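Local coordinates for protein glutathione transferase (Phanerochaete chrysosporium, PDB 4F0C) that probably transfers glutathione to electrophilic compounds as a fungal Ure2p-type glutathione transferase and binds oxidized glutathione, at residues F148-L161 with D196-I208. Numbering follows the deposited sequence.
Sequences FGVLESVLSQRQWL and DFPSVHRWHTALI. With SO4 (sulfate ion), chain C.
E152 reaches from helix 134-155 to the N-terminal end of helix 198-209 within the all-helical C-terminal domain of the glutathione transferase fold; segments 148-155 and 198-208 of these helices cross at 83°. E152 CB lies near the edge of the F197 ring and 3.9 Å from V200 CG2. The chain then turns away from the backbone N at CG (chi1 -176°), and a bend at chi2 carries the carboxylate to the first turn of the other helix. There E152 OE1 accepts V200 N at 3.1 Å, while OE2 takes S199 N through its syn lone pair and S199 OG from above the carboxylate plane. With an alanine here, the amides of S199 and V200 would probably lose these acceptors, and the helix start a negative charge to offset its dipole. F148 CB sits over the centre of the F197 ring, and the edge of the F148 ring points at the F197 face in a T-shaped stack. One turn beyond E152, L155 is a knob among S199, V200, R202 and W203; L155 CD1 presses on one face of W203, 3.3 Å from W203 CD2. L207 CD1 covers the opposite face, and W203 NE1 is hydrogen-bonded to D170 OD1. The R202 guanidinium meets L155 O end-on, with L155 O in the guanidinium plane, NH1 at 2.8 Å and NH2 at 3.0 Å.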
loop_
_atom_site.group_PDB
_atom_site.type_symbol
_atom_site.label_atom_id
_atom_site.label_comp_id
_atom_site.label_asym_id
_atom_site.label_seq_id
_atom_site.Cartn_x
_atom_site.Cartn_y
_atom_site.Cartn_z
ATOM N N PHE A 148 -4.213 10.841 -11.034
ATOM C CA PHE A 148 -5.404 11.646 -11.345
ATOM C C PHE A 148 -6.103 11.138 -12.620
ATOM O O PHE A 148 -7.332 11.044 -12.661
ATOM C CB PHE A 148 -5.037 13.117 -11.557
ATOM C CG PHE A 148 -4.798 13.888 -10.281
ATOM C CD1 PHE A 148 -5.076 13.334 -9.035
ATOM C CD2 PHE A 148 -4.286 15.191 -10.338
ATOM C CE1 PHE A 148 -4.840 14.067 -7.873
ATOM C CE2 PHE A 148 -4.051 15.921 -9.177
ATOM C CZ PHE A 148 -4.332 15.365 -7.951
ATOM N N GLY A 149 -5.321 10.831 -13.653
ATOM C CA GLY A 149 -5.858 10.281 -14.909
ATOM C C GLY A 149 -6.599 8.958 -14.690
ATOM O O GLY A 149 -7.692 8.721 -15.231
ATOM N N VAL A 150 -6.010 8.091 -13.886
ATOM C CA VAL A 150 -6.636 6.809 -13.552
ATOM C C VAL A 150 -7.985 7.040 -12.845
ATOM O O VAL A 150 -9.029 6.454 -13.223
ATOM C CB VAL A 150 -5.691 5.932 -12.682
ATOM C CG1 VAL A 150 -6.458 4.687 -12.109
ATOM C CG2 VAL A 150 -4.445 5.493 -13.494
ATOM N N LEU A 151 -7.973 7.895 -11.829
ATOM C CA LEU A 151 -9.205 8.214 -11.084
ATOM C C LEU A 151 -10.237 8.850 -12.020
ATOM O O LEU A 151 -11.420 8.534 -11.964
ATOM C CB LEU A 151 -8.903 9.134 -9.889
ATOM C CG LEU A 151 -8.113 8.453 -8.759
ATOM C CD1 LEU A 151 -7.605 9.513 -7.763
ATOM C CD2 LEU A 151 -8.979 7.396 -8.058
ATOM N N GLU A 152 -9.769 9.707 -12.921
ATOM C CA GLU A 152 -10.653 10.340 -13.906
ATOM C C GLU A 152 -11.348 9.312 -14.798
ATOM O O GLU A 152 -12.551 9.423 -15.071
ATOM C CB GLU A 152 -9.857 11.313 -14.777
ATOM C CG GLU A 152 -10.711 12.106 -15.796
ATOM C CD GLU A 152 -11.632 13.118 -15.156
ATOM O OE1 GLU A 152 -11.349 13.583 -14.038
ATOM O OE2 GLU A 152 -12.656 13.460 -15.776
ATOM N N SER A 153 -10.582 8.313 -15.237
ATOM C CA SER A 153 -11.082 7.286 -16.146
ATOM C C SER A 153 -12.226 6.484 -15.533
ATOM O O SER A 153 -13.092 6.007 -16.263
ATOM C CB SER A 153 -9.964 6.335 -16.620
ATOM O OG SER A 153 -9.560 5.423 -15.587
ATOM N N VAL A 154 -12.249 6.345 -14.209
ATOM C CA VAL A 154 -13.378 5.637 -13.586
ATOM C C VAL A 154 -14.474 6.565 -13.058
ATOM O O VAL A 154 -15.655 6.246 -13.203
ATOM C CB VAL A 154 -12.950 4.595 -12.471
ATOM C CG1 VAL A 154 -11.829 3.702 -12.963
ATOM C CG2 VAL A 154 -12.548 5.274 -11.184
ATOM N N LEU A 155 -14.097 7.703 -12.468
ATOM C CA LEU A 155 -15.089 8.617 -11.869
ATOM C C LEU A 155 -15.938 9.344 -12.908
ATOM O O LEU A 155 -16.954 9.967 -12.574
ATOM C CB LEU A 155 -14.399 9.615 -10.929
ATOM C CG LEU A 155 -13.810 8.899 -9.692
ATOM C CD1 LEU A 155 -12.868 9.833 -8.964
ATOM C CD2 LEU A 155 -14.942 8.441 -8.772
ATOM N N SER A 156 -15.538 9.297 -14.176
ATOM C CA SER A 156 -16.414 9.889 -15.194
ATOM C C SER A 156 -17.613 8.978 -15.435
ATOM O O SER A 156 -18.545 9.360 -16.114
ATOM C CB SER A 156 -15.660 10.103 -16.517
ATOM O OG SER A 156 -15.116 8.862 -16.956
ATOM N N GLN A 157 -17.586 7.762 -14.896
ATOM C CA GLN A 157 -18.646 6.805 -15.153
ATOM C C GLN A 157 -19.175 6.171 -13.876
ATOM O O GLN A 157 -19.999 5.279 -13.940
ATOM C CB GLN A 157 -18.124 5.697 -16.075
ATOM C CG GLN A 157 -17.731 6.237 -17.437
ATOM C CD GLN A 157 -17.584 5.157 -18.463
ATOM O OE1 GLN A 157 -17.051 4.082 -18.184
ATOM N NE2 GLN A 157 -18.057 5.429 -19.671
ATOM N N ARG A 158 -18.686 6.602 -12.721
ATOM C CA ARG A 158 -19.274 6.142 -11.460
ATOM C C ARG A 158 -19.203 7.285 -10.469
ATOM O O ARG A 158 -18.274 8.091 -10.536
ATOM C CB ARG A 158 -18.547 4.899 -10.882
ATOM C CG ARG A 158 -17.095 5.143 -10.474
ATOM C CD ARG A 158 -16.413 3.824 -9.994
ATOM N NE ARG A 158 -16.106 2.919 -11.133
ATOM C CZ ARG A 158 -15.320 1.843 -11.029
ATOM N NH1 ARG A 158 -14.778 1.539 -9.846
ATOM N NH2 ARG A 158 -15.055 1.086 -12.102
ATOM N N GLN A 159 -20.185 7.359 -9.571
ATOM C CA GLN A 159 -20.245 8.459 -8.610
ATOM C C GLN A 159 -19.173 8.305 -7.527
ATOM O O GLN A 159 -18.568 9.292 -7.091
ATOM C CB GLN A 159 -21.633 8.522 -7.957
ATOM C CG GLN A 159 -21.756 9.719 -7.030
ATOM C CD GLN A 159 -23.151 9.941 -6.535
ATOM O OE1 GLN A 159 -24.054 9.107 -6.742
ATOM N NE2 GLN A 159 -23.353 11.076 -5.871
ATOM N N TRP A 160 -18.982 7.067 -7.083
ATOM C CA TRP A 160 -18.081 6.708 -5.973
ATOM C C TRP A 160 -17.311 5.465 -6.414
ATOM O O TRP A 160 -17.757 4.750 -7.310
ATOM C CB TRP A 160 -18.911 6.334 -4.721
ATOM C CG TRP A 160 -19.825 7.417 -4.230
ATOM C CD1 TRP A 160 -21.187 7.415 -4.239
ATOM C CD2 TRP A 160 -19.430 8.658 -3.634
ATOM N NE1 TRP A 160 -21.675 8.594 -3.686
ATOM C CE2 TRP A 160 -20.614 9.370 -3.311
ATOM C CE3 TRP A 160 -18.193 9.238 -3.340
ATOM C CZ2 TRP A 160 -20.593 10.632 -2.724
ATOM C CZ3 TRP A 160 -18.181 10.513 -2.760
ATOM C CH2 TRP A 160 -19.369 11.178 -2.445
ATOM N N LEU A 161 -16.197 5.147 -5.761
ATOM C CA LEU A 161 -15.358 4.049 -6.267
ATOM C C LEU A 161 -16.016 2.672 -6.217
ATOM O O LEU A 161 -15.840 1.882 -7.130
ATOM C CB LEU A 161 -14.021 3.989 -5.511
ATOM C CG LEU A 161 -13.150 5.201 -5.851
ATOM C CD1 LEU A 161 -11.928 5.261 -4.909
ATOM C CD2 LEU A 161 -12.698 5.165 -7.307
ATOM N N ASP A 196 -8.551 19.999 -15.867
ATOM C CA ASP A 196 -7.722 18.886 -16.269
ATOM C C ASP A 196 -8.308 17.542 -15.848
ATOM O O ASP A 196 -8.090 16.530 -16.526
ATOM C CB ASP A 196 -6.295 19.026 -15.707
ATOM C CG ASP A 196 -5.553 20.252 -16.244
ATOM O OD1 ASP A 196 -5.988 20.845 -17.255
ATOM O OD2 ASP A 196 -4.516 20.624 -15.650
ATOM N N PHE A 197 -9.000 17.515 -14.701
ATOM C CA PHE A 197 -9.580 16.281 -14.183
ATOM C C PHE A 197 -10.961 16.546 -13.601
ATOM O O PHE A 197 -11.127 16.498 -12.377
ATOM C CB PHE A 197 -8.643 15.687 -13.118
ATOM C CG PHE A 197 -7.245 15.439 -13.650
ATOM C CD1 PHE A 197 -6.981 14.321 -14.418
ATOM C CD2 PHE A 197 -6.216 16.342 -13.412
ATOM C CE1 PHE A 197 -5.691 14.091 -14.941
ATOM C CE2 PHE A 197 -4.925 16.124 -13.931
ATOM C CZ PHE A 197 -4.673 14.999 -14.693
ATOM N N PRO A 198 -11.948 16.835 -14.477
ATOM C CA PRO A 198 -13.228 17.339 -13.968
ATOM C C PRO A 198 -14.010 16.333 -13.119
ATOM O O PRO A 198 -14.664 16.747 -12.171
ATOM C CB PRO A 198 -14.003 17.742 -15.237
ATOM C CG PRO A 198 -13.287 17.092 -16.364
ATOM C CD PRO A 198 -11.856 16.920 -15.945
ATOM N N SER A 199 -13.953 15.046 -13.457
ATOM C CA SER A 199 -14.610 14.028 -12.636
ATOM C C SER A 199 -13.929 13.879 -11.272
ATOM O O SER A 199 -14.606 13.726 -10.227
ATOM C CB SER A 199 -14.614 12.678 -13.366
ATOM O OG SER A 199 -15.191 12.844 -14.663
ATOM N N VAL A 200 -12.595 13.861 -11.264
ATOM C CA VAL A 200 -11.877 13.812 -9.989
ATOM C C VAL A 200 -12.209 15.061 -9.171
ATOM O O VAL A 200 -12.383 14.979 -7.951
ATOM C CB VAL A 200 -10.340 13.682 -10.180
ATOM C CG1 VAL A 200 -9.648 13.527 -8.809
ATOM C CG2 VAL A 200 -10.023 12.458 -11.089
ATOM N N HIS A 201 -12.311 16.211 -9.842
ATOM C CA HIS A 201 -12.665 17.443 -9.132
ATOM C C HIS A 201 -14.066 17.350 -8.519
ATOM O O HIS A 201 -14.280 17.796 -7.386
ATOM C CB HIS A 201 -12.573 18.652 -10.064
ATOM C CG HIS A 201 -13.085 19.934 -9.461
ATOM N ND1 HIS A 201 -14.349 20.426 -9.716
ATOM C CD2 HIS A 201 -12.490 20.833 -8.640
ATOM C CE1 HIS A 201 -14.518 21.565 -9.061
ATOM N NE2 HIS A 201 -13.403 21.839 -8.409
ATOM N N ARG A 202 -15.020 16.810 -9.282
ATOM C CA ARG A 202 -16.406 16.658 -8.795
ATOM C C ARG A 202 -16.440 15.823 -7.519
ATOM O O ARG A 202 -17.058 16.194 -6.513
ATOM C CB ARG A 202 -17.250 15.948 -9.856
ATOM C CG ARG A 202 -18.700 15.684 -9.465
ATOM C CD ARG A 202 -19.280 14.501 -10.264
ATOM N NE ARG A 202 -18.816 13.209 -9.767
ATOM C CZ ARG A 202 -18.237 12.272 -10.523
ATOM N NH1 ARG A 202 -18.047 12.483 -11.837
ATOM N NH2 ARG A 202 -17.876 11.114 -9.974
ATOM N N TRP A 203 -15.764 14.679 -7.578
ATOM C CA TRP A 203 -15.746 13.720 -6.473
ATOM C C TRP A 203 -15.002 14.275 -5.272
ATOM O O TRP A 203 -15.488 14.203 -4.128
ATOM C CB TRP A 203 -15.081 12.461 -7.008
ATOM C CG TRP A 203 -14.601 11.336 -6.096
ATOM C CD1 TRP A 203 -15.357 10.360 -5.525
ATOM C CD2 TRP A 203 -13.234 10.989 -5.843
ATOM N NE1 TRP A 203 -14.545 9.431 -4.892
ATOM C CE2 TRP A 203 -13.234 9.792 -5.094
ATOM C CE3 TRP A 203 -12.001 11.581 -6.185
ATOM C CZ2 TRP A 203 -12.051 9.180 -4.660
ATOM C CZ3 TRP A 203 -10.827 10.970 -5.758
ATOM C CH2 TRP A 203 -10.862 9.782 -5.004
ATOM N N HIS A 204 -13.821 14.831 -5.518
ATOM C CA HIS A 204 -13.039 15.437 -4.427
ATOM C C HIS A 204 -13.834 16.560 -3.775
ATOM O O HIS A 204 -13.873 16.685 -2.556
ATOM C CB HIS A 204 -11.707 15.977 -4.954
ATOM C CG HIS A 204 -10.814 16.523 -3.883
ATOM N ND1 HIS A 204 -10.119 15.711 -3.010
ATOM C CD2 HIS A 204 -10.500 17.797 -3.546
ATOM C CE1 HIS A 204 -9.425 16.465 -2.172
ATOM N NE2 HIS A 204 -9.632 17.734 -2.479
ATOM N N THR A 205 -14.497 17.387 -4.578
ATOM C CA THR A 205 -15.235 18.509 -4.006
ATOM C C THR A 205 -16.397 18.017 -3.167
ATOM O O THR A 205 -16.699 18.584 -2.111
ATOM C CB THR A 205 -15.728 19.489 -5.117
ATOM O OG1 THR A 205 -14.582 20.003 -5.793
ATOM C CG2 THR A 205 -16.569 20.657 -4.531
ATOM N N ALA A 206 -17.060 16.967 -3.635
ATOM C CA ALA A 206 -18.174 16.427 -2.883
ATOM C C ALA A 206 -17.657 15.915 -1.519
ATOM O O ALA A 206 -18.298 16.132 -0.490
ATOM C CB ALA A 206 -18.885 15.325 -3.666
ATOM N N LEU A 207 -16.469 15.309 -1.511
ATOM C CA LEU A 207 -15.888 14.771 -0.280
ATOM C C LEU A 207 -15.516 15.866 0.711
ATOM O O LEU A 207 -15.906 15.811 1.873
ATOM C CB LEU A 207 -14.665 13.877 -0.598
ATOM C CG LEU A 207 -15.019 12.532 -1.244
ATOM C CD1 LEU A 207 -13.864 11.940 -2.048
ATOM C CD2 LEU A 207 -15.479 11.551 -0.145
ATOM N N ILE A 208 -14.788 16.883 0.264
ATOM C CA ILE A 208 -14.282 17.881 1.206
ATOM C C ILE A 208 -15.365 18.847 1.682
ATOM O O ILE A 208 -15.152 19.580 2.639
ATOM C CB ILE A 208 -13.084 18.680 0.646
ATOM C CG1 ILE A 208 -13.504 19.549 -0.541
ATOM C CG2 ILE A 208 -11.922 17.735 0.261
ATOM C CD1 ILE A 208 -12.364 20.423 -1.081
HETATM S S SO4 C . -13.140 -1.758 -10.480
HETATM O O1 SO4 C . -11.703 -2.053 -10.378
HETATM O O2 SO4 C . -13.913 -2.981 -10.438
HETATM O O3 SO4 C . -13.697 -1.022 -9.321
HETATM O O4 SO4 C . -13.320 -0.995 -11.682
HETATM O O HOH W 1 -18.790 12.038 -7.217
#